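Local coordinates for protein putative oxidoreductase molybdopterin-binding subunit (Sulfolobus tokodaii, PDB 4ZOH) that probably serves as the large, pterin cytosine dinucleotide-binding subunit of a molybdenum hydroxylase of the xanthine dehydrogenase and aldehyde oxidase family, at residues S300-L305 with A314-Y319; A423-K428 with Q499-K504; I453-L458 with E463-R468. All coordinates share one frame; numbering follows the deposited sequence.

Overall arrangement
Along the chain contact 1 closes before contact 2 opens, and contact 3 is nested inside the loop that contact 2 closes. Contact 1 packs helix 288-304 on strand 313-321 of a five-stranded mixed sheet, within the first molybdopterin cofactor-binding domain. Contacts 2 and 3 belong to the second such domain and share a four-stranded mixed sheet, with helices 446-458 and 486-512 packed on it. Their centres lie about 10 Å apart and they touch, whereas the centre of contact 1 is about 45 Å from that of contact 2 and about 43 Å from that of contact 3. The contacts thus sample two separate helix-on-sheet layers of the subunit, and the one holding contacts 2 and 3 also meets the second subunit.

Contact 1: S300-L305 with A314-Y319; sequences STVRML and ADIDAY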
ATOM      1  N   SER A 300      40.388  -7.487   5.457  1.00 26.90           N
ATOM      2  CA  SER A 300      40.308  -6.526   6.573  1.00 24.24           C
ATOM      3  C   SER A 300      40.931  -7.140   7.817  1.00 22.70           C
ATOM      4  O   SER A 300      41.736  -6.468   8.483  1.00 24.04           O
ATOM      5  CB  SER A 300      38.843  -6.168   6.826  1.00 22.98           C
ATOM      6  OG  SER A 300      38.405  -5.401   5.746  1.00 22.72           O
ATOM      7  N   THR A 301      40.622  -8.424   8.079  1.00 21.08           N
ATOM      8  CA  THR A 301      41.191  -9.103   9.207  1.00 22.33           C
ATOM      9  C   THR A 301      42.747  -9.100   9.166  1.00 29.10           C
ATOM     10  O   THR A 301      43.398  -8.680  10.156  1.00 27.57           O
ATOM     11  CB  THR A 301      40.742 -10.537   9.233  1.00 21.89           C
ATOM     12  OG1 THR A 301      39.318 -10.583   9.252  1.00 20.53           O
ATOM     13  CG2 THR A 301      41.335 -11.291  10.440  1.00 18.61           C
ATOM     14  N   VAL A 302      43.334  -9.525   8.029  1.00 25.88           N
ATOM     15  CA  VAL A 302      44.804  -9.556   7.908  1.00 25.35           C
ATOM     16  C   VAL A 302      45.347  -8.149   8.030  1.00 23.39           C
ATOM     17  O   VAL A 302      46.269  -7.903   8.800  1.00 25.56           O
ATOM     18  CB  VAL A 302      45.377 -10.200   6.595  1.00 25.48           C
ATOM     19  CG1 VAL A 302      46.894 -10.483   6.769  1.00 24.45           C
ATOM     20  CG2 VAL A 302      44.707 -11.519   6.297  1.00 25.32           C
ATOM     21  N   ARG A 303      44.778  -7.208   7.307  1.00 25.56           N
ATOM     22  CA  ARG A 303      45.427  -5.931   7.265  1.00 27.47           C
ATOM     23  C   ARG A 303      45.399  -5.182   8.621  1.00 29.70           C
ATOM     24  O   ARG A 303      46.105  -4.196   8.791  1.00 32.26           O
ATOM     25  CB  ARG A 303      44.928  -5.095   6.096  1.00 31.71           C
ATOM     26  CG  ARG A 303      43.577  -4.415   6.267  1.00 34.48           C
ATOM     27  CD  ARG A 303      42.948  -4.293   4.856  1.00 32.09           C
ATOM     28  NE  ARG A 303      43.637  -3.210   4.173  1.00 30.15           N
ATOM     29  CZ  ARG A 303      43.195  -1.966   4.038  1.00 32.10           C
ATOM     30  NH1 ARG A 303      41.974  -1.607   4.469  1.00 35.48           N
ATOM     31  NH2 ARG A 303      43.965  -1.080   3.413  1.00 34.25           N
ATOM     32  N   MET A 304      44.584  -5.637   9.571  1.00 28.33           N
ATOM     33  CA  MET A 304      44.447  -4.897  10.840  1.00 30.32           C
ATOM     34  C   MET A 304      45.197  -5.566  11.980  1.00 28.33           C
ATOM     35  O   MET A 304      45.279  -4.978  13.056  1.00 27.99           O
ATOM     36  CB  MET A 304      42.963  -4.673  11.272  1.00 27.55           C
ATOM     37  CG  MET A 304      42.156  -3.909  10.239  1.00 24.92           C
ATOM     38  SD  MET A 304      42.712  -2.255   9.867  1.00 34.71           S
ATOM     39  CE  MET A 304      42.429  -1.579  11.497  1.00 27.39           C
ATOM     40  N   LEU A 305      45.667  -6.796  11.767  1.00 28.97           N
ATOM     41  CA  LEU A 305      46.621  -7.498  12.667  1.00 32.11           C
ATOM     42  C   LEU A 305      47.775  -6.671  13.275  1.00 30.22           C
ATOM     43  O   LEU A 305      48.159  -6.945  14.369  1.00 29.73           O
ATOM     44  CB  LEU A 305      47.257  -8.687  11.949  1.00 31.21           C
ATOM     45  CG  LEU A 305      46.402  -9.946  11.851  1.00 33.23           C
ATOM     46  CD1 LEU A 305      47.091 -11.037  11.031  1.00 34.01           C
ATOM     47  CD2 LEU A 305      46.048 -10.479  13.209  1.00 33.01           C
ATOM     48  N   ALA A 314      55.921  -8.585   9.542  1.00 31.42           N
ATOM     49  CA  ALA A 314      54.980  -9.716   9.675  1.00 31.74           C
ATOM     50  C   ALA A 314      54.846 -10.498   8.370  1.00 26.68           C
ATOM     51  O   ALA A 314      55.000  -9.955   7.293  1.00 26.55           O
ATOM     52  CB  ALA A 314      53.594  -9.195  10.107  1.00 32.92           C
ATOM     53  N   ASP A 315      54.430 -11.724   8.486  1.00 25.28           N
ATOM     54  CA  ASP A 315      54.313 -12.590   7.361  1.00 29.11           C
ATOM     55  C   ASP A 315      53.114 -13.499   7.650  1.00 27.06           C
ATOM     56  O   ASP A 315      53.264 -14.422   8.418  1.00 27.27           O
ATOM     57  CB  ASP A 315      55.631 -13.418   7.208  1.00 35.92           C
ATOM     58  CG  ASP A 315      55.618 -14.391   5.972  1.00 43.32           C
ATOM     59  OD1 ASP A 315      54.525 -14.742   5.453  1.00 39.85           O
ATOM     60  OD2 ASP A 315      56.714 -14.813   5.514  1.00 45.47           O
ATOM     61  N   ILE A 316      51.942 -13.240   7.031  1.00 25.69           N
ATOM     62  CA  ILE A 316      50.688 -14.013   7.335  1.00 26.96           C
ATOM     63  C   ILE A 316      50.148 -14.678   6.092  1.00 26.67           C
ATOM     64  O   ILE A 316      49.943 -14.056   5.074  1.00 25.94           O
ATOM     65  CB  ILE A 316      49.550 -13.102   7.924  1.00 25.65           C
ATOM     66  CG1 ILE A 316      50.095 -12.349   9.178  1.00 24.48           C
ATOM     67  CG2 ILE A 316      48.294 -13.937   8.261  1.00 25.29           C
ATOM     68  CD1 ILE A 316      50.229 -13.215  10.416  1.00 24.05           C
ATOM     69  N   ASP A 317      49.903 -15.952   6.201  1.00 28.07           N
ATOM     70  CA  ASP A 317      49.491 -16.716   5.064  1.00 29.37           C
ATOM     71  C   ASP A 317      47.959 -16.775   5.201  1.00 29.99           C
ATOM     72  O   ASP A 317      47.447 -17.448   6.111  1.00 31.39           O
ATOM     73  CB  ASP A 317      50.160 -18.123   5.098  1.00 26.40           C
ATOM     74  CG  ASP A 317      49.866 -18.975   3.811  1.00 29.34           C
ATOM     75  OD1 ASP A 317      49.704 -18.390   2.738  1.00 26.30           O
ATOM     76  OD2 ASP A 317      49.833 -20.230   3.884  1.00 34.88           O
ATOM     77  N   ALA A 318      47.243 -16.007   4.352  1.00 30.12           N
ATOM     78  CA  ALA A 318      45.719 -15.939   4.409  1.00 29.67           C
ATOM     79  C   ALA A 318      44.947 -16.876   3.455  1.00 29.00           C
ATOM     80  O   ALA A 318      45.106 -16.797   2.239  1.00 32.75           O
ATOM     81  CB  ALA A 318      45.236 -14.493   4.231  1.00 30.39           C
ATOM     82  N   TYR A 319      44.124 -17.736   4.022  1.00 30.05           N
ATOM     83  CA  TYR A 319      43.154 -18.555   3.303  1.00 31.00           C
ATOM     84  C   TYR A 319      41.671 -18.163   3.545  1.00 32.00           C
ATOM     85  O   TYR A 319      41.267 -17.944   4.701  1.00 29.53           O
ATOM     86  CB  TYR A 319      43.262 -20.005   3.753  1.00 31.18           C
ATOM     87  CG  TYR A 319      44.526 -20.687   3.335  1.00 37.85           C
ATOM     88  CD1 TYR A 319      45.704 -20.539   4.129  1.00 35.78           C
ATOM     89  CD2 TYR A 319      44.581 -21.489   2.162  1.00 36.59           C
ATOM     90  CE1 TYR A 319      46.885 -21.149   3.770  1.00 41.50           C
ATOM     91  CE2 TYR A 319      45.784 -22.136   1.795  1.00 41.68           C
ATOM     92  CZ  TYR A 319      46.915 -21.946   2.602  1.00 43.89           C
ATOM     93  OH  TYR A 319      48.102 -22.520   2.344  1.00 52.62           O
TER
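Val302 of helix 288-304 and Leu305, three residues on, meet Ile316 and Ala318 of strand 313-321 in a wholly apolar contact. The dense part gathers round Ile316. Val302 and Ile316 lie alongside each other, running opposite ways, which brings Val302 CG1 to 3.9 Å from Ile316 CB and close to its CG2 branch. Leu305 and Ile316 instead meet end on, Leu305 CD1 lying 3.8 Å from Ile316 CG1 and 3.9 Å from Ile316 CD1. The two methyls of Val302 divide the work: with CG1 placed opposite the backbone N (chi1 -166°), CG2 is turned to Ala318, 3.7 Å from its CB. An alanine at Ile316 is likely to leave the CD1 methyl of Leu305 without its partner and to open a gap beside Val302 CG1.

The strand's other side is polar and in part more open: Asp315 and Tyr319 are partly exposed, while Asp317 between them is buried. The Tyr319 hydroxyl makes a weak hydrogen bond to Asp317 OD2, 3.3 Å long. Asp315 forms a salt bridge with Arg134, while Asp317 OD1 is hydrogen-bonded to His132, whose ring stacks on that of Tyr319. On the helix, Arg303 stays well away from segment 314-319 and is partly exposed.

The contact joins the helix and second strand of the beta-alpha-beta unit formed by strand 272-282, helix 288-304 and strand 313-321. Leu279 of strand 272-282 touches both Val302 and Ile316, Trp135 of strand 129-138 packs against Val302 and Ala318, and Phe342 of helix 336-353 touches Leu305.

Contact 2: A423-K428 with Q499-K504; sequences ARISVK and QKLKDK
Leu501 of helix 486-512 packs on Ile425 and Val427 of strand 420-427, a helix-on-sheet contact within the alpha/beta core of the second molybdopterin cofactor-binding domain. Between the segments the packing is purely apolar. Ile425 and Val427, two positions apart on one face of the strand, each lie roughly perpendicular to the Leu501 side chain. Ile425 uses two branches: CG2 lies 3.8 Å from Leu501 CB, while CD1 comes to 4.1 Å from Leu501 CD2. The extended first torsion of Ile425 (chi1 -166°) sends CG1 away from the backbone N and leaves CG2 in the crowded position between N and the carbonyl carbon. Leu458 of helix 446-458 touches both Ile425 and Leu501 and extends this apolar layer.

Polar interactions lie on the other faces. On the helix, Gln499 NE2 gives a weak hydrogen bond to Asp503 OD2, one turn further on. Across the strand from the helix, Arg424 forms a salt bridge with Asp553, whose OD2 also bonds Ser426 OG. This side continues into the subunit interface, where Lys428 NZ is hydrogen-bonded to the carbonyl oxygens of Thr472 and Glu476 of the second subunit.

At the far end of the leucine, Val427 CG2 sits at its fork, 3.7 Å from Leu501 CD2 and 4.0 Å from Leu501 CD1.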
ATOM      1  N   ALA A 423      23.141  13.183  -1.996  1.00 20.05           N
ATOM      2  CA  ALA A 423      22.136  13.855  -1.187  1.00 22.65           C
ATOM      3  C   ALA A 423      21.381  14.748  -2.144  1.00 24.43           C
ATOM      4  O   ALA A 423      22.040  15.425  -2.996  1.00 24.10           O
ATOM      5  CB  ALA A 423      22.798  14.691  -0.049  1.00 23.31           C
ATOM      6  N   ARG A 424      20.050  14.790  -1.988  1.00 20.70           N
ATOM      7  CA  ARG A 424      19.228  15.725  -2.741  1.00 22.43           C
ATOM      8  C   ARG A 424      18.550  16.658  -1.724  1.00 22.72           C
ATOM      9  O   ARG A 424      18.067  16.159  -0.734  1.00 22.41           O
ATOM     10  CB  ARG A 424      18.181  14.929  -3.588  1.00 21.00           C
ATOM     11  CG  ARG A 424      16.939  15.689  -4.004  1.00 20.44           C
ATOM     12  CD  ARG A 424      15.970  14.869  -4.843  1.00 19.16           C
ATOM     13  NE  ARG A 424      14.796  15.709  -5.175  1.00 22.70           N
ATOM     14  CZ  ARG A 424      13.515  15.403  -4.976  1.00 20.82           C
ATOM     15  NH1 ARG A 424      13.138  14.226  -4.497  1.00 18.03           N
ATOM     16  NH2 ARG A 424      12.600  16.279  -5.320  1.00 20.27           N
ATOM     17  N   ILE A 425      18.492  17.984  -1.976  1.00 21.03           N
ATOM     18  CA  ILE A 425      17.678  18.846  -1.133  1.00 23.09           C
ATOM     19  C   ILE A 425      16.748  19.651  -2.026  1.00 21.91           C
ATOM     20  O   ILE A 425      17.165  20.178  -3.035  1.00 26.00           O
ATOM     21  CB  ILE A 425      18.542  19.726  -0.135  1.00 23.54           C
ATOM     22  CG1 ILE A 425      17.696  20.348   0.949  1.00 23.91           C
ATOM     23  CG2 ILE A 425      19.279  20.840  -0.882  1.00 24.60           C
ATOM     24  CD1 ILE A 425      18.544  20.903   2.131  1.00 26.27           C
ATOM     25  N   SER A 426      15.499  19.810  -1.626  1.00 21.22           N
ATOM     26  CA  SER A 426      14.553  20.441  -2.525  1.00 22.09           C
ATOM     27  C   SER A 426      13.624  21.394  -1.806  1.00 22.12           C
ATOM     28  O   SER A 426      13.137  21.070  -0.717  1.00 24.01           O
ATOM     29  CB  SER A 426      13.750  19.295  -3.151  1.00 21.64           C
ATOM     30  OG  SER A 426      12.744  19.788  -3.960  1.00 22.57           O
ATOM     31  N   VAL A 427      13.251  22.500  -2.425  1.00 22.64           N
ATOM     32  CA  VAL A 427      12.354  23.443  -1.736  1.00 22.72           C
ATOM     33  C   VAL A 427      11.120  23.705  -2.545  1.00 24.29           C
ATOM     34  O   VAL A 427      11.215  24.068  -3.736  1.00 26.37           O
ATOM     35  CB  VAL A 427      13.067  24.805  -1.437  1.00 24.37           C
ATOM     36  CG1 VAL A 427      12.143  25.761  -0.672  1.00 21.58           C
ATOM     37  CG2 VAL A 427      14.397  24.542  -0.702  1.00 21.61           C
ATOM     38  N   LYS A 428       9.944  23.539  -1.925  1.00 21.66           N
ATOM     39  CA  LYS A 428       8.683  23.648  -2.694  1.00 21.79           C
ATOM     40  C   LYS A 428       8.292  25.175  -2.709  1.00 25.18           C
ATOM     41  O   LYS A 428       8.846  25.980  -1.947  1.00 22.07           O
ATOM     42  CB  LYS A 428       7.581  22.819  -2.054  1.00 20.45           C
ATOM     43  CG  LYS A 428       7.890  21.315  -1.936  1.00 20.41           C
ATOM     44  CD  LYS A 428       6.658  20.446  -1.703  1.00 18.01           C
ATOM     45  CE  LYS A 428       6.987  18.942  -2.004  1.00 19.18           C
ATOM     46  NZ  LYS A 428       7.295  18.766  -3.464  1.00 15.89           N
ATOM     47  N   GLN A 499      24.848  23.384   1.128  1.00 35.25           N
ATOM     48  CA  GLN A 499      25.689  24.550   0.771  1.00 37.13           C
ATOM     49  C   GLN A 499      25.259  25.082  -0.619  1.00 36.42           C
ATOM     50  O   GLN A 499      24.979  26.293  -0.750  1.00 36.76           O
ATOM     51  CB  GLN A 499      27.209  24.204   0.847  1.00 36.61           C
ATOM     52  CG  GLN A 499      28.154  25.430   0.602  1.00 42.57           C
ATOM     53  CD  GLN A 499      27.850  26.618   1.551  1.00 44.02           C
ATOM     54  OE1 GLN A 499      27.741  26.442   2.777  1.00 43.44           O
ATOM     55  NE2 GLN A 499      27.643  27.804   0.982  1.00 39.66           N
ATOM     56  N   LYS A 500      25.110  24.172  -1.608  1.00 34.54           N
ATOM     57  CA  LYS A 500      24.607  24.534  -2.957  1.00 36.81           C
ATOM     58  C   LYS A 500      23.277  25.265  -2.853  1.00 35.50           C
ATOM     59  O   LYS A 500      23.085  26.285  -3.524  1.00 34.24           O
ATOM     60  CB  LYS A 500      24.411  23.323  -3.874  1.00 40.68           C
ATOM     61  CG  LYS A 500      25.678  22.672  -4.405  1.00 49.82           C
ATOM     62  CD  LYS A 500      25.429  22.229  -5.852  1.00 60.74           C
ATOM     63  CE  LYS A 500      26.345  21.096  -6.283  1.00 65.94           C
ATOM     64  NZ  LYS A 500      25.696  19.794  -5.979  1.00 69.19           N
ATOM     65  N   LEU A 501      22.377  24.750  -2.006  1.00 31.86           N
ATOM     66  CA  LEU A 501      21.090  25.397  -1.792  1.00 32.68           C
ATOM     67  C   LEU A 501      21.259  26.817  -1.230  1.00 33.24           C
ATOM     68  O   LEU A 501      20.599  27.732  -1.686  1.00 36.13           O
ATOM     69  CB  LEU A 501      20.108  24.567  -0.909  1.00 29.03           C
ATOM     70  CG  LEU A 501      18.824  25.347  -0.608  1.00 29.02           C
ATOM     71  CD1 LEU A 501      18.024  25.729  -1.872  1.00 29.50           C
ATOM     72  CD2 LEU A 501      17.960  24.622   0.398  1.00 29.77           C
ATOM     73  N   LYS A 502      22.119  26.966  -0.233  1.00 32.75           N
ATOM     74  CA  LYS A 502      22.343  28.269   0.411  1.00 33.21           C
ATOM     75  C   LYS A 502      22.934  29.281  -0.608  1.00 31.36           C
ATOM     76  O   LYS A 502      22.449  30.413  -0.720  1.00 32.12           O
ATOM     77  CB  LYS A 502      23.293  28.077   1.596  1.00 31.37           C
ATOM     78  CG  LYS A 502      23.444  29.292   2.517  1.00 35.06           C
ATOM     79  CD  LYS A 502      24.673  29.142   3.384  1.00 37.01           C
ATOM     80  CE  LYS A 502      24.941  30.418   4.164  1.00 42.25           C
ATOM     81  NZ  LYS A 502      26.311  30.381   4.746  1.00 43.71           N
ATOM     82  N   ASP A 503      23.958  28.841  -1.342  1.00 30.49           N
ATOM     83  CA  ASP A 503      24.538  29.622  -2.431  1.00 35.22           C
ATOM     84  C   ASP A 503      23.513  30.072  -3.438  1.00 37.93           C
ATOM     85  O   ASP A 503      23.586  31.217  -3.936  1.00 43.22           O
ATOM     86  CB  ASP A 503      25.647  28.858  -3.177  1.00 34.84           C
ATOM     87  CG  ASP A 503      26.827  28.551  -2.301  1.00 41.85           C
ATOM     88  OD1 ASP A 503      27.625  27.633  -2.663  1.00 46.74           O
ATOM     89  OD2 ASP A 503      26.931  29.206  -1.226  1.00 38.01           O
ATOM     90  N   LYS A 504      22.555  29.191  -3.740  1.00 38.77           N
ATOM     91  CA  LYS A 504      21.496  29.540  -4.700  1.00 35.72           C
ATOM     92  C   LYS A 504      20.518  30.524  -4.103  1.00 34.50           C
ATOM     93  O   LYS A 504      20.051  31.438  -4.802  1.00 38.55           O
ATOM     94  CB  LYS A 504      20.798  28.296  -5.240  1.00 39.91           C
ATOM     95  CG  LYS A 504      20.221  28.438  -6.651  1.00 47.26           C
ATOM     96  CD  LYS A 504      20.300  27.097  -7.394  1.00 59.96           C
ATOM     97  CE  LYS A 504      19.745  25.950  -6.532  1.00 60.62           C
ATOM     98  NZ  LYS A 504      20.678  24.809  -6.339  1.00 71.67           N
TER

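Contact 3: I453-L458 with E463-R468; sequences IAADVL and EKIEVR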
ATOM      1  N   ILE A 453      23.098  18.666  10.556  1.00 26.20           N
ATOM      2  CA  ILE A 453      24.000  19.209   9.508  1.00 26.07           C
ATOM      3  C   ILE A 453      23.302  20.230   8.595  1.00 29.31           C
ATOM      4  O   ILE A 453      23.789  21.359   8.453  1.00 31.18           O
ATOM      5  CB  ILE A 453      24.711  18.105   8.701  1.00 24.00           C
ATOM      6  CG1 ILE A 453      25.679  17.347   9.604  1.00 24.04           C
ATOM      7  CG2 ILE A 453      25.465  18.658   7.495  1.00 25.22           C
ATOM      8  CD1 ILE A 453      26.094  15.973   9.017  1.00 24.45           C
ATOM      9  N   ALA A 454      22.164  19.861   7.998  1.00 29.64           N
ATOM     10  CA  ALA A 454      21.538  20.729   7.029  1.00 26.27           C
ATOM     11  C   ALA A 454      20.987  21.994   7.721  1.00 26.51           C
ATOM     12  O   ALA A 454      21.027  23.058   7.144  1.00 26.39           O
ATOM     13  CB  ALA A 454      20.419  20.026   6.245  1.00 26.43           C
ATOM     14  N   ALA A 455      20.446  21.856   8.927  1.00 24.98           N
ATOM     15  CA  ALA A 455      19.929  23.009   9.645  1.00 25.59           C
ATOM     16  C   ALA A 455      21.073  24.019  10.013  1.00 29.20           C
ATOM     17  O   ALA A 455      20.875  25.218   9.879  1.00 28.40           O
ATOM     18  CB  ALA A 455      19.123  22.574  10.869  1.00 24.31           C
ATOM     19  N   ASP A 456      22.244  23.532  10.423  1.00 29.77           N
ATOM     20  CA  ASP A 456      23.421  24.404  10.643  1.00 32.89           C
ATOM     21  C   ASP A 456      23.816  25.163   9.394  1.00 38.37           C
ATOM     22  O   ASP A 456      23.954  26.387   9.467  1.00 39.48           O
ATOM     23  CB  ASP A 456      24.627  23.645  11.237  1.00 30.81           C
ATOM     24  CG  ASP A 456      24.465  23.357  12.749  1.00 28.24           C
ATOM     25  OD1 ASP A 456      23.406  23.632  13.353  1.00 26.61           O
ATOM     26  OD2 ASP A 456      25.412  22.859  13.373  1.00 29.73           O
ATOM     27  N   VAL A 457      23.931  24.460   8.250  1.00 34.89           N
ATOM     28  CA  VAL A 457      24.264  25.109   6.979  1.00 31.15           C
ATOM     29  C   VAL A 457      23.222  26.173   6.570  1.00 30.46           C
ATOM     30  O   VAL A 457      23.564  27.282   6.176  1.00 29.37           O
ATOM     31  CB  VAL A 457      24.492  24.088   5.827  1.00 29.56           C
ATOM     32  CG1 VAL A 457      24.762  24.786   4.518  1.00 29.20           C
ATOM     33  CG2 VAL A 457      25.621  23.141   6.139  1.00 26.13           C
ATOM     34  N   LEU A 458      21.952  25.839   6.646  1.00 28.83           N
ATOM     35  CA  LEU A 458      20.894  26.785   6.218  1.00 30.43           C
ATOM     36  C   LEU A 458      20.534  27.825   7.292  1.00 29.43           C
ATOM     37  O   LEU A 458      19.897  28.843   6.971  1.00 28.20           O
ATOM     38  CB  LEU A 458      19.612  26.022   5.717  1.00 26.47           C
ATOM     39  CG  LEU A 458      20.012  25.059   4.565  1.00 29.92           C
ATOM     40  CD1 LEU A 458      18.936  23.973   4.309  1.00 27.56           C
ATOM     41  CD2 LEU A 458      20.318  25.876   3.335  1.00 25.13           C
ATOM     42  N   GLU A 463      13.482  21.370  12.845  1.00 25.98           N
ATOM     43  CA  GLU A 463      12.162  20.843  12.461  1.00 29.81           C
ATOM     44  C   GLU A 463      11.797  21.267  11.043  1.00 28.10           C
ATOM     45  O   GLU A 463      10.823  20.784  10.507  1.00 27.26           O
ATOM     46  CB  GLU A 463      10.990  21.227  13.412  1.00 35.64           C
ATOM     47  CG  GLU A 463      11.307  21.444  14.874  1.00 50.14           C
ATOM     48  CD  GLU A 463      11.939  22.813  15.128  1.00 51.10           C
ATOM     49  OE1 GLU A 463      11.245  23.853  14.947  1.00 58.72           O
ATOM     50  OE2 GLU A 463      13.126  22.836  15.482  1.00 43.87           O
ATOM     51  N   LYS A 464      12.554  22.186  10.446  1.00 28.91           N
ATOM     52  CA  LYS A 464      12.296  22.584   9.064  1.00 28.50           C
ATOM     53  C   LYS A 464      12.808  21.557   8.010  1.00 28.04           C
ATOM     54  O   LYS A 464      12.512  21.709   6.816  1.00 24.40           O
ATOM     55  CB  LYS A 464      12.894  23.956   8.761  1.00 29.10           C
ATOM     56  CG  LYS A 464      12.150  25.145   9.405  1.00 31.11           C
ATOM     57  CD  LYS A 464      10.625  25.089   9.273  1.00 30.21           C
ATOM     58  CE  LYS A 464      10.012  26.471   9.401  1.00 30.98           C
ATOM     59  NZ  LYS A 464       8.576  26.305   9.067  1.00 29.28           N
ATOM     60  N   ILE A 465      13.607  20.595   8.461  1.00 22.55           N
ATOM     61  CA  ILE A 465      14.352  19.727   7.574  1.00 24.10           C
ATOM     62  C   ILE A 465      13.788  18.305   7.759  1.00 24.90           C
ATOM     63  O   ILE A 465      14.180  17.587   8.679  1.00 25.80           O
ATOM     64  CB  ILE A 465      15.881  19.667   7.885  1.00 22.11           C
ATOM     65  CG1 ILE A 465      16.577  21.083   8.075  1.00 21.13           C
ATOM     66  CG2 ILE A 465      16.611  18.735   6.892  1.00 19.80           C
ATOM     67  CD1 ILE A 465      16.422  22.043   6.891  1.00 21.64           C
ATOM     68  N   GLU A 466      12.845  17.939   6.909  1.00 23.27           N
ATOM     69  CA  GLU A 466      12.404  16.572   6.796  1.00 22.52           C
ATOM     70  C   GLU A 466      13.523  15.743   6.095  1.00 22.10           C
ATOM     71  O   GLU A 466      14.066  16.177   5.094  1.00 18.22           O
ATOM     72  CB  GLU A 466      11.127  16.483   5.955  1.00 22.88           C
ATOM     73  CG  GLU A 466      10.563  15.021   6.027  1.00 24.96           C
ATOM     74  CD  GLU A 466       9.393  14.680   5.080  1.00 25.82           C
ATOM     75  OE1 GLU A 466       8.916  15.518   4.250  1.00 23.05           O
ATOM     76  OE2 GLU A 466       8.917  13.515   5.199  1.00 31.13           O
ATOM     77  N   VAL A 467      13.842  14.572   6.631  1.00 17.64           N
ATOM     78  CA  VAL A 467      14.861  13.752   6.043  1.00 20.14           C
ATOM     79  C   VAL A 467      14.242  12.422   5.589  1.00 22.69           C
ATOM     80  O   VAL A 467      13.590  11.717   6.411  1.00 22.37           O
ATOM     81  CB  VAL A 467      15.992  13.469   7.044  1.00 20.46           C
ATOM     82  CG1 VAL A 467      17.122  12.639   6.391  1.00 17.56           C
ATOM     83  CG2 VAL A 467      16.563  14.797   7.565  1.00 20.92           C
ATOM     84  N   ARG A 468      14.455  12.090   4.296  1.00 21.48           N
ATOM     85  CA  ARG A 468      13.892  10.875   3.653  1.00 18.59           C
ATOM     86  C   ARG A 468      15.000  10.041   3.034  1.00 19.40           C
ATOM     87  O   ARG A 468      16.080  10.560   2.756  1.00 19.84           O
ATOM     88  CB  ARG A 468      12.886  11.323   2.581  1.00 19.67           C
ATOM     89  CG  ARG A 468      11.656  12.001   3.183  1.00 20.90           C
ATOM     90  CD  ARG A 468      10.692  10.943   3.711  1.00 22.49           C
ATOM     91  NE  ARG A 468      10.084  10.246   2.562  1.00 25.21           N
ATOM     92  CZ  ARG A 468      10.233   8.956   2.235  1.00 26.40           C
ATOM     93  NH1 ARG A 468      11.002   8.183   2.975  1.00 24.47           N
ATOM     94  NH2 ARG A 468       9.652   8.472   1.107  1.00 27.25           N
TER
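With its CG1 branch opposite the carbonyl carbon (chi1 -48°) and its CG2 opposite the backbone N, Ile465 spreads three carbons over Ala454, Ala455 and Leu458 of helix 446-458. Its chi2 of -57° then bends CD1 round to the leucine. Ile465 CG2 rests 4.1 Å from the CB of Ala454. On the next residue, Ile465 CG1 lies over the helix backbone, 4.0 Å from Ala455 N and 4.1 Å from Ala455 CB. The small alanine side chains let the isoleucine come this near to the main chain. One turn further along the helix, Leu458 crosses it obliquely, and the methyls Leu458 CD1 and Ile465 CD1 meet at 4.1 Å.

Leu435 of strand 433-437 also touches Ile465, which ties this apolar patch to the sheet. Glu466 and Arg468 form salt bridges with Lys178 and Glu473 of the second subunit, respectively.

The axes of segments 453-458 and 465-468 come within 9.6 Å, and their directions differ by 142°, closer to antiparallel than to parallel. Such packing belongs to a beta-alpha-beta crossover, in which strand 433-437, the helix and strand 465-468 follow in turn and the two strands lie parallel.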